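Local coordinates for glycosylation Associate Protein 3 (Streptococcus agalactiae serotype V, PDB 6OYC) that probably works with its partners Gap1 and Gap2 in the glycosylation and export of cell-surface adhesins through the accessory Sec system, at residues C[44-49]-C[59-64]; C[72-77]-C[134-139]; C[88-93]-C[111-116]. All coordinates share one frame; numbering follows the deposited sequence.

Interaction 1 (C[44-49]-C[59-64])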
# COMPACT_ATOMS: atom_id res chain seq x y z
N TYR C 44 -15.01 11.72 7.66
CA TYR C 44 -14.90 11.17 6.32
C TYR C 44 -15.79 9.95 6.21
O TYR C 44 -15.90 9.17 7.17
CB TYR C 44 -13.44 10.82 5.98
CG TYR C 44 -13.30 10.51 4.52
CD1 TYR C 44 -13.31 11.53 3.58
CD2 TYR C 44 -13.23 9.20 4.07
CE1 TYR C 44 -13.23 11.26 2.23
CE2 TYR C 44 -13.13 8.91 2.72
CZ TYR C 44 -13.13 9.95 1.80
OH TYR C 44 -13.05 9.68 0.45
N THR C 45 -16.41 9.76 5.05
CA THR C 45 -17.26 8.61 4.80
C THR C 45 -16.91 7.98 3.46
O THR C 45 -16.88 8.67 2.43
CB THR C 45 -18.75 9.00 4.82
OG1 THR C 45 -19.12 9.35 6.16
CG2 THR C 45 -19.63 7.81 4.39
N TRP C 46 -16.65 6.68 3.48
CA TRP C 46 -16.49 5.83 2.32
C TRP C 46 -17.81 5.14 1.98
O TRP C 46 -18.63 4.87 2.86
CB TRP C 46 -15.42 4.76 2.57
CG TRP C 46 -14.05 5.26 2.86
CD1 TRP C 46 -13.05 5.44 1.96
CD2 TRP C 46 -13.51 5.59 4.15
NE1 TRP C 46 -11.91 5.89 2.60
CE2 TRP C 46 -12.16 5.98 3.95
CE3 TRP C 46 -14.03 5.62 5.45
CZ2 TRP C 46 -11.33 6.39 4.99
CZ3 TRP C 46 -13.19 6.01 6.49
CH2 TRP C 46 -11.86 6.40 6.26
N SER C 47 -17.99 4.79 0.71
CA SER C 47 -19.28 4.24 0.30
C SER C 47 -19.10 3.08 -0.68
O SER C 47 -18.19 3.06 -1.51
CB SER C 47 -20.17 5.32 -0.34
OG SER C 47 -21.39 4.73 -0.75
N SER C 48 -20.02 2.11 -0.58
CA SER C 48 -20.03 0.93 -1.44
C SER C 48 -20.80 1.14 -2.75
O SER C 48 -20.82 0.23 -3.59
CB SER C 48 -20.62 -0.29 -0.69
OG SER C 48 -22.03 -0.40 -0.78
N GLN C 49 -21.43 2.30 -2.93
CA GLN C 49 -22.22 2.57 -4.13
C GLN C 49 -22.36 4.07 -4.31
O GLN C 49 -22.53 4.79 -3.33
CB GLN C 49 -23.61 1.93 -4.03
CG GLN C 49 -24.48 2.18 -5.24
CD GLN C 49 -25.51 1.09 -5.42
OE1 GLN C 49 -25.29 -0.10 -5.08
NE2 GLN C 49 -26.67 1.48 -5.94
N PRO C 59 -17.62 4.19 -6.17
CA PRO C 59 -17.57 3.68 -4.80
C PRO C 59 -16.14 3.31 -4.47
O PRO C 59 -15.37 2.90 -5.35
CB PRO C 59 -18.47 2.45 -4.83
CG PRO C 59 -18.43 2.01 -6.26
CD PRO C 59 -18.39 3.29 -7.05
N ASN C 60 -15.77 3.48 -3.21
CA ASN C 60 -14.42 3.13 -2.78
C ASN C 60 -14.45 1.99 -1.76
O ASN C 60 -13.41 1.69 -1.15
CB ASN C 60 -13.72 4.38 -2.21
CG ASN C 60 -14.67 5.24 -1.38
OD1 ASN C 60 -15.59 4.73 -0.75
ND2 ASN C 60 -14.46 6.54 -1.40
N LEU C 61 -15.60 1.35 -1.58
CA LEU C 61 -15.74 0.15 -0.77
C LEU C 61 -16.16 -1.01 -1.66
O LEU C 61 -16.97 -0.82 -2.58
CB LEU C 61 -16.79 0.33 0.36
CG LEU C 61 -16.44 1.46 1.34
CD1 LEU C 61 -17.52 1.64 2.42
CD2 LEU C 61 -15.06 1.21 1.97
N PRO C 62 -15.65 -2.22 -1.42
CA PRO C 62 -15.99 -3.35 -2.28
C PRO C 62 -17.36 -3.93 -1.95
O PRO C 62 -17.89 -3.79 -0.85
CB PRO C 62 -14.89 -4.37 -1.96
CG PRO C 62 -14.60 -4.13 -0.49
CD PRO C 62 -14.77 -2.61 -0.30
N LEU C 63 -17.88 -4.63 -2.95
CA LEU C 63 -19.11 -5.39 -2.82
C LEU C 63 -18.90 -6.56 -1.87
O LEU C 63 -17.93 -7.31 -2.01
CB LEU C 63 -19.51 -5.88 -4.21
CG LEU C 63 -20.93 -6.21 -4.66
CD1 LEU C 63 -21.89 -5.04 -4.41
CD2 LEU C 63 -20.90 -6.61 -6.15
N LEU C 64 -19.80 -6.72 -0.90
CA LEU C 64 -19.69 -7.77 0.10
C LEU C 64 -20.81 -8.79 -0.07
O LEU C 64 -21.82 -8.53 -0.75
CB LEU C 64 -19.70 -7.18 1.52
CG LEU C 64 -18.60 -6.15 1.83
CD1 LEU C 64 -18.64 -5.72 3.30
CD2 LEU C 64 -17.21 -6.68 1.47

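Interaction 2 (C[72-77]-C[134-139])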
# COMPACT_ATOMS: atom_id res chain seq x y z
N LEU C 72 -12.50 -5.58 9.86
CA LEU C 72 -12.18 -4.18 9.60
C LEU C 72 -11.17 -3.73 10.63
O LEU C 72 -11.40 -3.89 11.84
CB LEU C 72 -13.42 -3.30 9.66
CG LEU C 72 -13.22 -1.82 9.32
CD1 LEU C 72 -12.88 -1.66 7.84
CD2 LEU C 72 -14.49 -1.06 9.68
N SER C 73 -10.07 -3.17 10.15
CA SER C 73 -8.96 -2.74 11.00
C SER C 73 -8.69 -1.27 10.76
O SER C 73 -8.79 -0.78 9.63
CB SER C 73 -7.69 -3.55 10.70
OG SER C 73 -7.97 -4.92 10.75
N LEU C 74 -8.32 -0.57 11.84
CA LEU C 74 -7.94 0.83 11.78
C LEU C 74 -6.43 0.94 11.98
O LEU C 74 -5.89 0.44 12.96
CB LEU C 74 -8.68 1.64 12.84
CG LEU C 74 -8.20 3.08 13.09
CD1 LEU C 74 -8.59 4.03 11.96
CD2 LEU C 74 -8.76 3.57 14.40
N ASN C 75 -5.76 1.57 11.03
CA ASN C 75 -4.35 1.91 11.16
C ASN C 75 -4.26 3.42 11.29
O ASN C 75 -4.40 4.14 10.30
CB ASN C 75 -3.54 1.39 9.97
CG ASN C 75 -2.06 1.35 10.26
OD1 ASN C 75 -1.52 2.26 10.89
ND2 ASN C 75 -1.39 0.28 9.81
N ALA C 76 -4.02 3.89 12.52
CA ALA C 76 -3.90 5.31 12.85
C ALA C 76 -2.96 5.46 14.05
O ALA C 76 -2.65 4.50 14.74
CB ALA C 76 -5.27 5.94 13.17
N GLU C 77 -2.51 6.70 14.28
CA GLU C 77 -1.62 7.03 15.40
C GLU C 77 -2.26 8.13 16.21
O GLU C 77 -2.53 9.21 15.66
CB GLU C 77 -0.24 7.48 14.90
CG GLU C 77 0.67 6.39 14.39
CD GLU C 77 1.80 6.92 13.53
OE1 GLU C 77 1.95 6.43 12.39
OE2 GLU C 77 2.54 7.81 13.97
N HIS C 134 -3.89 6.62 8.71
CA HIS C 134 -3.21 5.96 7.59
C HIS C 134 -4.19 5.28 6.66
O HIS C 134 -4.24 5.60 5.47
CB HIS C 134 -2.17 4.95 8.10
CG HIS C 134 -1.11 5.58 8.95
ND1 HIS C 134 -0.25 6.54 8.46
CD2 HIS C 134 -0.80 5.42 10.26
CE1 HIS C 134 0.55 6.94 9.43
NE2 HIS C 134 0.24 6.28 10.53
N TYR C 135 -4.98 4.34 7.17
CA TYR C 135 -5.89 3.59 6.31
C TYR C 135 -6.79 2.71 7.17
O TYR C 135 -6.56 2.50 8.36
CB TYR C 135 -5.15 2.74 5.28
CG TYR C 135 -4.18 1.73 5.85
CD1 TYR C 135 -4.64 0.54 6.43
CD2 TYR C 135 -2.80 1.93 5.78
CE1 TYR C 135 -3.75 -0.40 6.94
CE2 TYR C 135 -1.90 0.99 6.28
CZ TYR C 135 -2.37 -0.17 6.86
OH TYR C 135 -1.48 -1.10 7.36
N LEU C 136 -7.81 2.18 6.52
CA LEU C 136 -8.57 1.06 7.04
C LEU C 136 -8.29 -0.14 6.16
O LEU C 136 -7.99 0.01 4.97
CB LEU C 136 -10.07 1.36 7.07
CG LEU C 136 -10.57 2.60 7.83
CD1 LEU C 136 -12.07 2.67 7.68
CD2 LEU C 136 -10.22 2.56 9.30
N LYS C 137 -8.38 -1.33 6.75
CA LYS C 137 -8.24 -2.59 6.02
C LYS C 137 -9.49 -3.43 6.23
O LYS C 137 -9.85 -3.75 7.37
CB LYS C 137 -6.99 -3.35 6.46
CG LYS C 137 -6.68 -4.60 5.62
CD LYS C 137 -5.33 -5.18 6.04
CE LYS C 137 -5.09 -6.54 5.43
NZ LYS C 137 -3.92 -7.22 6.05
N LEU C 138 -10.12 -3.80 5.12
CA LEU C 138 -11.33 -4.61 5.12
C LEU C 138 -11.04 -5.90 4.35
O LEU C 138 -10.67 -5.85 3.17
CB LEU C 138 -12.48 -3.83 4.48
CG LEU C 138 -13.81 -4.54 4.28
CD1 LEU C 138 -14.43 -4.86 5.64
CD2 LEU C 138 -14.73 -3.65 3.46
N GLU C 139 -11.22 -7.05 5.01
CA GLU C 139 -10.92 -8.33 4.39
C GLU C 139 -11.89 -9.39 4.91
O GLU C 139 -12.36 -9.32 6.05
CB GLU C 139 -9.49 -8.77 4.68
CG GLU C 139 -9.14 -8.62 6.14
CD GLU C 139 -7.71 -9.00 6.45
OE1 GLU C 139 -7.20 -9.96 5.82
OE2 GLU C 139 -7.09 -8.34 7.33
O HOH W 1 -8.97 -6.01 8.78

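Interaction 3 (C[88-93]-C[111-116])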
# COMPACT_ATOMS: atom_id res chain seq x y z
N ILE C 88 -19.35 1.43 10.71
CA ILE C 88 -19.85 0.83 9.49
C ILE C 88 -21.36 0.73 9.61
O ILE C 88 -21.88 0.20 10.61
CB ILE C 88 -19.20 -0.54 9.21
CG1 ILE C 88 -19.76 -1.17 7.95
CG2 ILE C 88 -19.35 -1.49 10.39
CD1 ILE C 88 -18.86 -2.29 7.41
N GLU C 89 -22.08 1.25 8.62
CA GLU C 89 -23.53 1.28 8.64
C GLU C 89 -24.09 0.65 7.37
O GLU C 89 -23.56 0.88 6.28
CB GLU C 89 -24.06 2.72 8.78
CG GLU C 89 -25.56 2.80 9.04
CD GLU C 89 -25.97 4.03 9.85
OE1 GLU C 89 -25.11 4.89 10.16
OE2 GLU C 89 -27.16 4.15 10.18
N PHE C 90 -25.16 -0.12 7.51
CA PHE C 90 -25.78 -0.84 6.42
C PHE C 90 -27.12 -0.22 6.05
O PHE C 90 -27.85 0.28 6.92
CB PHE C 90 -25.92 -2.33 6.78
CG PHE C 90 -24.65 -2.93 7.37
CD1 PHE C 90 -23.54 -3.16 6.58
CD2 PHE C 90 -24.57 -3.20 8.73
CE1 PHE C 90 -22.35 -3.69 7.14
CE2 PHE C 90 -23.39 -3.74 9.29
CZ PHE C 90 -22.28 -3.97 8.49
N TYR C 91 -27.43 -0.23 4.75
CA TYR C 91 -28.61 0.44 4.22
C TYR C 91 -29.32 -0.50 3.27
O TYR C 91 -28.67 -1.20 2.48
CB TYR C 91 -28.25 1.76 3.49
CG TYR C 91 -27.61 2.79 4.41
CD1 TYR C 91 -26.24 2.80 4.65
CD2 TYR C 91 -28.39 3.76 5.06
CE1 TYR C 91 -25.65 3.72 5.49
CE2 TYR C 91 -27.82 4.69 5.89
CZ TYR C 91 -26.45 4.67 6.12
OH TYR C 91 -25.89 5.60 6.94
N ASN C 92 -30.64 -0.54 3.36
CA ASN C 92 -31.40 -1.34 2.42
C ASN C 92 -31.52 -0.56 1.12
O ASN C 92 -30.97 0.53 0.95
CB ASN C 92 -32.75 -1.72 3.01
CG ASN C 92 -33.64 -0.53 3.28
OD1 ASN C 92 -33.41 0.59 2.80
ND2 ASN C 92 -34.68 -0.76 4.08
N ARG C 93 -32.29 -1.12 0.19
CA ARG C 93 -32.41 -0.55 -1.14
C ARG C 93 -33.28 0.70 -1.16
O ARG C 93 -33.31 1.40 -2.17
CB ARG C 93 -32.91 -1.67 -2.08
CG ARG C 93 -33.95 -1.36 -3.12
CD ARG C 93 -34.25 -2.59 -4.00
NE ARG C 93 -33.09 -3.35 -4.52
CZ ARG C 93 -32.84 -4.62 -4.21
NH1 ARG C 93 -33.61 -5.27 -3.35
NH2 ARG C 93 -31.79 -5.24 -4.75
N ILE C 111 -20.56 -9.73 10.43
CA ILE C 111 -21.21 -10.39 9.31
C ILE C 111 -21.93 -9.34 8.48
O ILE C 111 -22.68 -8.53 9.01
CB ILE C 111 -22.18 -11.48 9.80
CG1 ILE C 111 -21.39 -12.75 10.15
CG2 ILE C 111 -23.23 -11.76 8.75
CD1 ILE C 111 -22.03 -13.55 11.24
N TYR C 112 -21.67 -9.33 7.18
CA TYR C 112 -22.43 -8.46 6.29
C TYR C 112 -23.88 -8.92 6.31
O TYR C 112 -24.17 -10.05 5.90
CB TYR C 112 -21.86 -8.50 4.87
CG TYR C 112 -22.45 -7.48 3.93
CD1 TYR C 112 -22.28 -6.10 4.14
CD2 TYR C 112 -23.17 -7.89 2.79
CE1 TYR C 112 -22.82 -5.16 3.25
CE2 TYR C 112 -23.70 -6.96 1.89
CZ TYR C 112 -23.53 -5.60 2.12
OH TYR C 112 -24.08 -4.69 1.23
N PRO C 113 -24.81 -8.10 6.79
CA PRO C 113 -26.14 -8.61 7.15
C PRO C 113 -27.05 -8.80 5.94
O PRO C 113 -26.84 -8.21 4.88
CB PRO C 113 -26.69 -7.53 8.08
CG PRO C 113 -26.02 -6.30 7.63
CD PRO C 113 -24.64 -6.70 7.20
N LYS C 114 -28.10 -9.61 6.15
CA LYS C 114 -29.01 -10.02 5.08
C LYS C 114 -29.80 -8.86 4.50
O LYS C 114 -30.18 -8.90 3.33
CB LYS C 114 -30.00 -11.08 5.55
CG LYS C 114 -29.55 -12.55 5.52
CD LYS C 114 -28.18 -12.77 6.13
CE LYS C 114 -28.36 -12.93 7.62
NZ LYS C 114 -27.13 -13.33 8.33
N GLU C 115 -30.10 -7.84 5.30
CA GLU C 115 -30.88 -6.69 4.85
C GLU C 115 -30.03 -5.61 4.19
O GLU C 115 -30.57 -4.63 3.68
CB GLU C 115 -31.65 -6.09 6.02
CG GLU C 115 -32.81 -6.96 6.47
CD GLU C 115 -33.79 -7.24 5.36
OE1 GLU C 115 -34.16 -6.30 4.62
OE2 GLU C 115 -34.19 -8.40 5.20
N ALA C 116 -28.70 -5.76 4.21
CA ALA C 116 -27.83 -4.75 3.63
C ALA C 116 -27.91 -4.79 2.11
O ALA C 116 -27.70 -5.84 1.49
CB ALA C 116 -26.39 -4.98 4.10
O HOH W 2 -35.17 -3.73 4.56

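Interaction 1 (C[44-49]-C[59-64])
The indole of W46 takes the amide of N60 at its edge: N60 CG lies 3.7 Å from W46 CD1, with OD1 in the plane of the ring, and the two planes are 69° apart. One face of the same indole is covered by Y44, whose CD2 sits over the ring centre, 3.3 Å above the plane. L61 comes in obliquely and rests CD2 on W46 CB at 3.6 Å. Beyond the segments, W46 NE1 donates to Y8 O.

In N60, chi1 of 40° sets CG between the backbone N and the carbonyl carbon. Its OD1 reaches the end of strand 41-47, where S47 N donates to N60 OD1 at 2.8 Å, in the carbonyl plane. S47 O in turn is gripped twice, by N60 N at 3.0 Å, nearly along the C=O axis, and by L61 N at 3.1 Å, from above the carbonyl plane. P59 CB lies against that oxygen, 3.4 Å from S47 O.

Strand 41-47 is outermost in its sheet, and W46 and S48 spend their backbone bonds on strand 118-125. S47 therefore presents its N-H and C=O on the other side, to the 59-64 loop. L61 also touches I7 of the facing sheet. One asparagine amide and two backbone N-H groups thus satisfy this stretch of sheet edge, where no further strand of this chain pairs with it.

Interaction 2 (C[72-77]-C[134-139])
In Y135, chi1 of 58° sets CG between the backbone N and the carbonyl carbon, and N75 CB lies over one face of the phenol ring, offset toward its rim. This is an antiparallel strand pair, 72-77 with 134-139, in one sheet of a β-sandwich consistent with the galactose-binding-like fold of the family. It contains a classic β bulge, H134 and Y135 on strand 130-140 opposite the single residue N75: N75 O accepts from H134 N at 3.0 Å and from Y135 N at 3.2 Å. The N75 CB contact is of CH-π type, 3.7 Å from the Y135 ring centroid and 17° off the normal. At the ring's far end, Y135 OH is hydrogen-bonded to L198 O.

Beside the bulge the H134 imidazole meets E77. H134 NE2 donates to E77 OE1, close to the ring plane but with the nitrogen above the carboxylate plane; at 2.5 Å the bond is unusually short, so its exact geometry is doubtful. S29 OG holds ND1, so both ring nitrogens are engaged.

L72, L74, L136 and L138 occupy the face opposite to that of N75 and Y135, where L72 and L136 pack on I121, L74 on L123 and L138 on Y119, all of strand 118-125. L72 CD1 reaches L138 CB at 4.0 Å, and the tightest meeting of leucines is L74 CD1 against L136 CD2, at 3.4 Å.

Interaction 3 (C[88-93]-C[111-116])
F90 meets the 111-116 loop from its first side-chain carbon onward, at one end of the β-sandwich where a type I β turn, P113 to A116, leads into strand 118-125. F90 CB touches A116 CB at 3.8 Å. Chi1 of -47° sets CG anti to the carbonyl carbon, and P113 lies over one face of the ring: CG and CD2 both meet P113 CG, F90 CD2 at 3.6 Å from it. On the other branch CD1 and CE1 meet the Y112 ring, with F90 CE1 3.8 Å from Y112 CD1. Farther along, CE2 and CZ have P113 CD as their neighbour. That carbon sits almost exactly over the middle of the ring, P113 CD being 3.5 Å from the F90 centroid and only 2° off the normal, a CH-π contact. The Y112 and F90 rings stand obliquely, their planes 80° apart, and Y112 also carries A116 CB over one face.

The turn is closed by A116 N donating to P113 O at 3.1 Å, and its two end residues both meet F90. Y119 and V98 pack on F90 from the neighbouring strands, and the ring thus joins the loop to the four-stranded sheet.

N92 OD1 accepts from F94 N and E96 N in the loop that follows strand 84-91, while its other amide atom reaches across through a water: N92 ND2 donates to it at 3.0 Å, and the water donates to E115 OE1 at 2.8 Å.

From the N terminus, the chain runs along strand 41-47, passes through the short helix 52-55 and returns at 59-64, so interaction 1 closes a small loop before the others begin. Strand 69-78 then opens interaction 2, which closes only at strand 130-140; within that span interaction 3 opens at 88-93 and closes at 111-116. No two of the loops cross. Interaction 2 pairs two strands of one sheet, while interactions 1 and 3 fix loops to the four-stranded sheet opposite. Interaction 1 bridges them: W46 CZ3 packs on L136 CD1 at 3.7 Å, and L64 O meets Y112 CE2 at 3.6 Å. Interactions 2 and 3 do not touch.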